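PDB 2D5W: peptide ABC transporter, peptide-binding protein, which binds short peptides, a pentapeptide in this crystal, and probably hands them to an ABC transporter for import into the cell. Local coordinates for residues Gln38-Ala49 with Ser566-Trp577. Residues are numbered along the deposited sequence; the frame is centred on the assembly and turned at random.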
loop_
_atom_site.group_PDB
_atom_site.type_symbol
_atom_site.label_atom_id
_atom_site.label_comp_id
_atom_site.label_asym_id
_atom_site.label_seq_id
_atom_site.Cartn_x
_atom_site.Cartn_y
_atom_site.Cartn_z
ATOM N N GLN A 38 -3.870 6.244 10.668
ATOM C CA GLN A 38 -3.641 7.687 10.688
ATOM C C GLN A 38 -4.408 8.273 11.870
ATOM O O GLN A 38 -3.965 9.238 12.496
ATOM C CB GLN A 38 -4.158 8.353 9.422
ATOM C CG GLN A 38 -3.448 7.988 8.152
ATOM C CD GLN A 38 -4.117 8.660 6.984
ATOM O OE1 GLN A 38 -3.575 9.590 6.387
ATOM N NE2 GLN A 38 -5.325 8.217 6.674
ATOM N N TYR A 39 -5.568 7.695 12.166
ATOM C CA TYR A 39 -6.386 8.169 13.273
ATOM C C TYR A 39 -5.744 7.862 14.621
ATOM O O TYR A 39 -5.904 8.616 15.582
ATOM C CB TYR A 39 -7.778 7.521 13.232
ATOM C CG TYR A 39 -8.637 7.971 12.073
ATOM C CD1 TYR A 39 -8.452 7.451 10.790
ATOM C CD2 TYR A 39 -9.607 8.956 12.249
ATOM C CE1 TYR A 39 -9.213 7.910 9.710
ATOM C CE2 TYR A 39 -10.370 9.422 11.182
ATOM C CZ TYR A 39 -10.167 8.898 9.916
ATOM O OH TYR A 39 -10.911 9.385 8.865
ATOM N N LEU A 40 -5.000 6.760 14.665
ATOM C CA LEU A 40 -4.369 6.268 15.887
ATOM C C LEU A 40 -2.921 6.667 16.135
ATOM O O LEU A 40 -2.467 6.679 17.284
ATOM C CB LEU A 40 -4.453 4.740 15.901
ATOM C CG LEU A 40 -5.848 4.117 15.859
ATOM C CD1 LEU A 40 -5.736 2.625 15.603
ATOM C CD2 LEU A 40 -6.575 4.392 17.170
ATOM N N PHE A 41 -2.196 6.975 15.065
ATOM C CA PHE A 41 -0.786 7.335 15.164
ATOM C C PHE A 41 -0.490 8.518 14.258
ATOM O O PHE A 41 -0.754 8.472 13.058
ATOM C CB PHE A 41 0.079 6.138 14.764
ATOM C CG PHE A 41 -0.054 4.964 15.693
ATOM C CD1 PHE A 41 0.662 4.923 16.886
ATOM C CD2 PHE A 41 -0.938 3.931 15.409
ATOM C CE1 PHE A 41 0.496 3.871 17.789
ATOM C CE2 PHE A 41 -1.113 2.876 16.305
ATOM C CZ PHE A 41 -0.393 2.847 17.499
ATOM N N ALA A 42 0.062 9.579 14.834
ATOM C CA ALA A 42 0.372 10.776 14.067
ATOM C C ALA A 42 1.846 10.860 13.699
ATOM O O ALA A 42 2.719 10.447 14.461
ATOM C CB ALA A 42 -0.036 12.014 14.854
ATOM N N PRO A 43 2.146 11.400 12.513
ATOM C CA PRO A 43 3.533 11.528 12.069
ATOM C C PRO A 43 4.184 12.786 12.638
ATOM O O PRO A 43 3.514 13.633 13.231
ATOM C CB PRO A 43 3.390 11.610 10.558
ATOM C CG PRO A 43 2.131 12.432 10.408
ATOM C CD PRO A 43 1.209 11.821 11.453
ATOM N N PHE A 44 5.497 12.894 12.472
ATOM C CA PHE A 44 6.204 14.088 12.910
ATOM C C PHE A 44 5.891 15.152 11.863
ATOM O O PHE A 44 5.586 16.297 12.190
ATOM C CB PHE A 44 7.713 13.835 12.964
ATOM C CG PHE A 44 8.138 12.950 14.098
ATOM C CD1 PHE A 44 8.894 11.807 13.864
ATOM C CD2 PHE A 44 7.778 13.257 15.406
ATOM C CE1 PHE A 44 9.285 10.982 14.914
ATOM C CE2 PHE A 44 8.163 12.438 16.462
ATOM C CZ PHE A 44 8.919 11.299 16.216
ATOM N N ILE A 45 5.959 14.740 10.600
ATOM C CA ILE A 45 5.679 15.601 9.458
ATOM C C ILE A 45 4.592 14.924 8.628
ATOM O O ILE A 45 4.729 13.756 8.254
ATOM C CB ILE A 45 6.932 15.779 8.568
ATOM C CG1 ILE A 45 8.073 16.394 9.384
ATOM C CG2 ILE A 45 6.590 16.638 7.350
ATOM C CD1 ILE A 45 7.772 17.764 9.952
ATOM N N GLY A 46 3.510 15.644 8.353
ATOM C CA GLY A 46 2.440 15.080 7.551
ATOM C C GLY A 46 2.525 15.569 6.117
ATOM O O GLY A 46 3.413 16.352 5.777
ATOM N N PHE A 47 1.620 15.092 5.268
ATOM C CA PHE A 47 1.579 15.510 3.867
ATOM C C PHE A 47 0.108 15.813 3.595
ATOM O O PHE A 47 -0.737 14.917 3.649
ATOM C CB PHE A 47 2.087 14.386 2.956
ATOM C CG PHE A 47 2.538 14.861 1.599
ATOM C CD1 PHE A 47 1.873 14.457 0.443
ATOM C CD2 PHE A 47 3.638 15.709 1.474
ATOM C CE1 PHE A 47 2.297 14.890 -0.815
ATOM C CE2 PHE A 47 4.068 16.147 0.222
ATOM C CZ PHE A 47 3.396 15.736 -0.923
ATOM N N ASN A 48 -0.202 17.077 3.312
ATOM C CA ASN A 48 -1.591 17.472 3.112
ATOM C C ASN A 48 -2.168 17.305 1.712
ATOM O O ASN A 48 -1.492 16.851 0.792
ATOM C CB ASN A 48 -1.811 18.909 3.615
ATOM C CG ASN A 48 -1.062 19.950 2.801
ATOM O OD1 ASN A 48 -0.813 19.771 1.612
ATOM N ND2 ASN A 48 -0.722 21.064 3.443
ATOM N N ALA A 49 -3.436 17.679 1.566
ATOM C CA ALA A 49 -4.142 17.554 0.294
ATOM C C ALA A 49 -3.554 18.416 -0.812
ATOM O O ALA A 49 -3.768 18.144 -1.991
ATOM C CB ALA A 49 -5.619 17.884 0.486
ATOM N N SER A 566 -6.840 13.548 -1.639
ATOM C CA SER A 566 -6.267 14.011 -2.895
ATOM C C SER A 566 -5.410 12.862 -3.403
ATOM O O SER A 566 -5.325 11.820 -2.760
ATOM C CB SER A 566 -5.404 15.255 -2.679
ATOM O OG SER A 566 -4.250 14.941 -1.924
ATOM N N ALA A 567 -4.774 13.048 -4.552
ATOM C CA ALA A 567 -3.942 11.995 -5.122
ATOM C C ALA A 567 -2.911 11.444 -4.141
ATOM O O ALA A 567 -2.677 10.235 -4.091
ATOM C CB ALA A 567 -3.245 12.507 -6.373
ATOM N N TYR A 568 -2.307 12.326 -3.351
ATOM C CA TYR A 568 -1.282 11.903 -2.408
ATOM C C TYR A 568 -1.453 12.379 -0.964
ATOM O O TYR A 568 -0.496 12.363 -0.192
ATOM C CB TYR A 568 0.096 12.322 -2.933
ATOM C CG TYR A 568 0.496 11.627 -4.218
ATOM C CD1 TYR A 568 0.529 12.316 -5.429
ATOM C CD2 TYR A 568 0.867 10.281 -4.216
ATOM C CE1 TYR A 568 0.931 11.684 -6.608
ATOM C CE2 TYR A 568 1.270 9.638 -5.388
ATOM C CZ TYR A 568 1.302 10.347 -6.578
ATOM O OH TYR A 568 1.733 9.733 -7.734
ATOM N N SER A 569 -2.660 12.794 -0.589
ATOM C CA SER A 569 -2.887 13.243 0.783
ATOM C C SER A 569 -2.515 12.115 1.745
ATOM O O SER A 569 -2.863 10.954 1.518
ATOM C CB SER A 569 -4.351 13.650 0.983
ATOM O OG SER A 569 -5.241 12.592 0.671
ATOM N N GLY A 570 -1.804 12.459 2.814
ATOM C CA GLY A 570 -1.377 11.454 3.773
ATOM C C GLY A 570 -0.329 10.538 3.166
ATOM O O GLY A 570 -0.029 9.473 3.705
ATOM N N GLY A 571 0.222 10.962 2.032
ATOM C CA GLY A 571 1.230 10.182 1.341
ATOM C C GLY A 571 0.655 9.260 0.279
ATOM O O GLY A 571 1.059 9.318 -0.880
ATOM N N TYR A 572 -0.307 8.429 0.672
ATOM C CA TYR A 572 -0.915 7.455 -0.230
ATOM C C TYR A 572 -2.224 7.859 -0.887
ATOM O O TYR A 572 -2.829 7.066 -1.609
ATOM C CB TYR A 572 -1.107 6.136 0.512
ATOM C CG TYR A 572 0.193 5.474 0.888
ATOM C CD1 TYR A 572 0.941 4.777 -0.060
ATOM C CD2 TYR A 572 0.678 5.540 2.193
ATOM C CE1 TYR A 572 2.142 4.160 0.283
ATOM C CE2 TYR A 572 1.876 4.927 2.546
ATOM C CZ TYR A 572 2.601 4.239 1.587
ATOM O OH TYR A 572 3.783 3.625 1.936
ATOM N N GLY A 573 -2.683 9.072 -0.624
ATOM C CA GLY A 573 -3.903 9.522 -1.257
ATOM C C GLY A 573 -5.178 8.983 -0.658
ATOM O O GLY A 573 -5.957 8.302 -1.327
ATOM N N TYR A 574 -5.380 9.260 0.618
ATOM C CA TYR A 574 -6.599 8.846 1.277
ATOM C C TYR A 574 -6.986 9.872 2.324
ATOM O O TYR A 574 -6.219 10.789 2.628
ATOM C CB TYR A 574 -6.467 7.433 1.875
ATOM C CG TYR A 574 -5.197 7.106 2.631
ATOM C CD1 TYR A 574 -4.795 5.779 2.777
ATOM C CD2 TYR A 574 -4.417 8.098 3.225
ATOM C CE1 TYR A 574 -3.653 5.441 3.495
ATOM C CE2 TYR A 574 -3.270 7.769 3.948
ATOM C CZ TYR A 574 -2.897 6.438 4.078
ATOM O OH TYR A 574 -1.771 6.100 4.793
ATOM N N PRO A 575 -8.210 9.769 2.847
ATOM C CA PRO A 575 -8.685 10.703 3.865
ATOM C C PRO A 575 -8.127 10.317 5.225
ATOM O O PRO A 575 -7.534 9.249 5.373
ATOM C CB PRO A 575 -10.196 10.534 3.795
ATOM C CG PRO A 575 -10.339 9.081 3.486
ATOM C CD PRO A 575 -9.282 8.845 2.435
ATOM N N GLY A 576 -8.299 11.196 6.208
ATOM C CA GLY A 576 -7.841 10.897 7.551
ATOM C C GLY A 576 -6.456 11.373 7.946
ATOM O O GLY A 576 -6.001 11.082 9.051
ATOM N N TRP A 577 -5.791 12.103 7.055
ATOM C CA TRP A 577 -4.448 12.621 7.312
ATOM C C TRP A 577 -4.500 13.876 8.190
ATOM O O TRP A 577 -3.468 14.389 8.627
ATOM C CB TRP A 577 -3.770 12.949 5.978
ATOM C CG TRP A 577 -4.626 13.825 5.122
ATOM C CD1 TRP A 577 -5.615 13.429 4.266
ATOM C CD2 TRP A 577 -4.659 15.254 5.137
ATOM N NE1 TRP A 577 -6.268 14.525 3.755
ATOM C CE2 TRP A 577 -5.700 15.660 4.274
ATOM C CE3 TRP A 577 -3.912 16.235 5.802
ATOM C CZ2 TRP A 577 -6.013 17.008 4.061
ATOM C CZ3 TRP A 577 -4.224 17.572 5.589
ATOM C CH2 TRP A 577 -5.266 17.944 4.726
HETATM O O HOH W 1 -4.804 12.297 11.172
#
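Gln-38, on helix 31-40, lays its side-chain amide against the ring of Tyr-574, the two side chains arriving from opposite directions. Its chain is extended beyond CG, which carries the amide into the loop. There NE2 lies over one face of the tyrosine ring, the amide and ring planes 45° apart, and OE1 comes within 3.1 Å of Tyr-574 CE2. The same NE2 donates to Pro-575 O at 2.8 Å, a bent bond (145°), and to Glu-35 O in its own helix, which fixes the amide's rotation. Gly-576 suits its place because a CB would collide with Tyr-39 CE1; instead, its CA sits 3.7 Å from Tyr-39 OH.

At the other end, Trp-577 turns one indole face to the backbone of Asn-48 and Ala-49. Asn-48 CA makes a CH-pi contact 3.9 Å from the centroid of the six-membered ring, and Ala-49, small enough to fit closely, touches CZ2 with its methyl. Indole NE1 bonds to Val-564 O. Strand 45-47 is tied to the type II turn Tyr-568 to Gly-571 by Gly-570 N donating to Phe-47 O at 2.8 Å; the positive phi of Gly-570 favours glycine. With CG anti to the backbone N (chi1 -160°), the Phe-47 ring runs beside Tyr-568 and offers its edge to Tyr-568 O.

Shortening Gln-38 to an alanine here is likely to leave Pro-575 O without this donor and a gap against the Tyr-574 ring. In this family 5 solute-binding protein, the loop between strands 560-561 and 583-584 thus joins helix 31-40 and strand 45-47 beside the bound peptide. Tyr-572 OH hydrogen-bonds to the peptide's backbone and Tyr-574 packs on a basic peptide side chain, which suggests that Gln-38, as a second-shell residue, helps position Tyr-574.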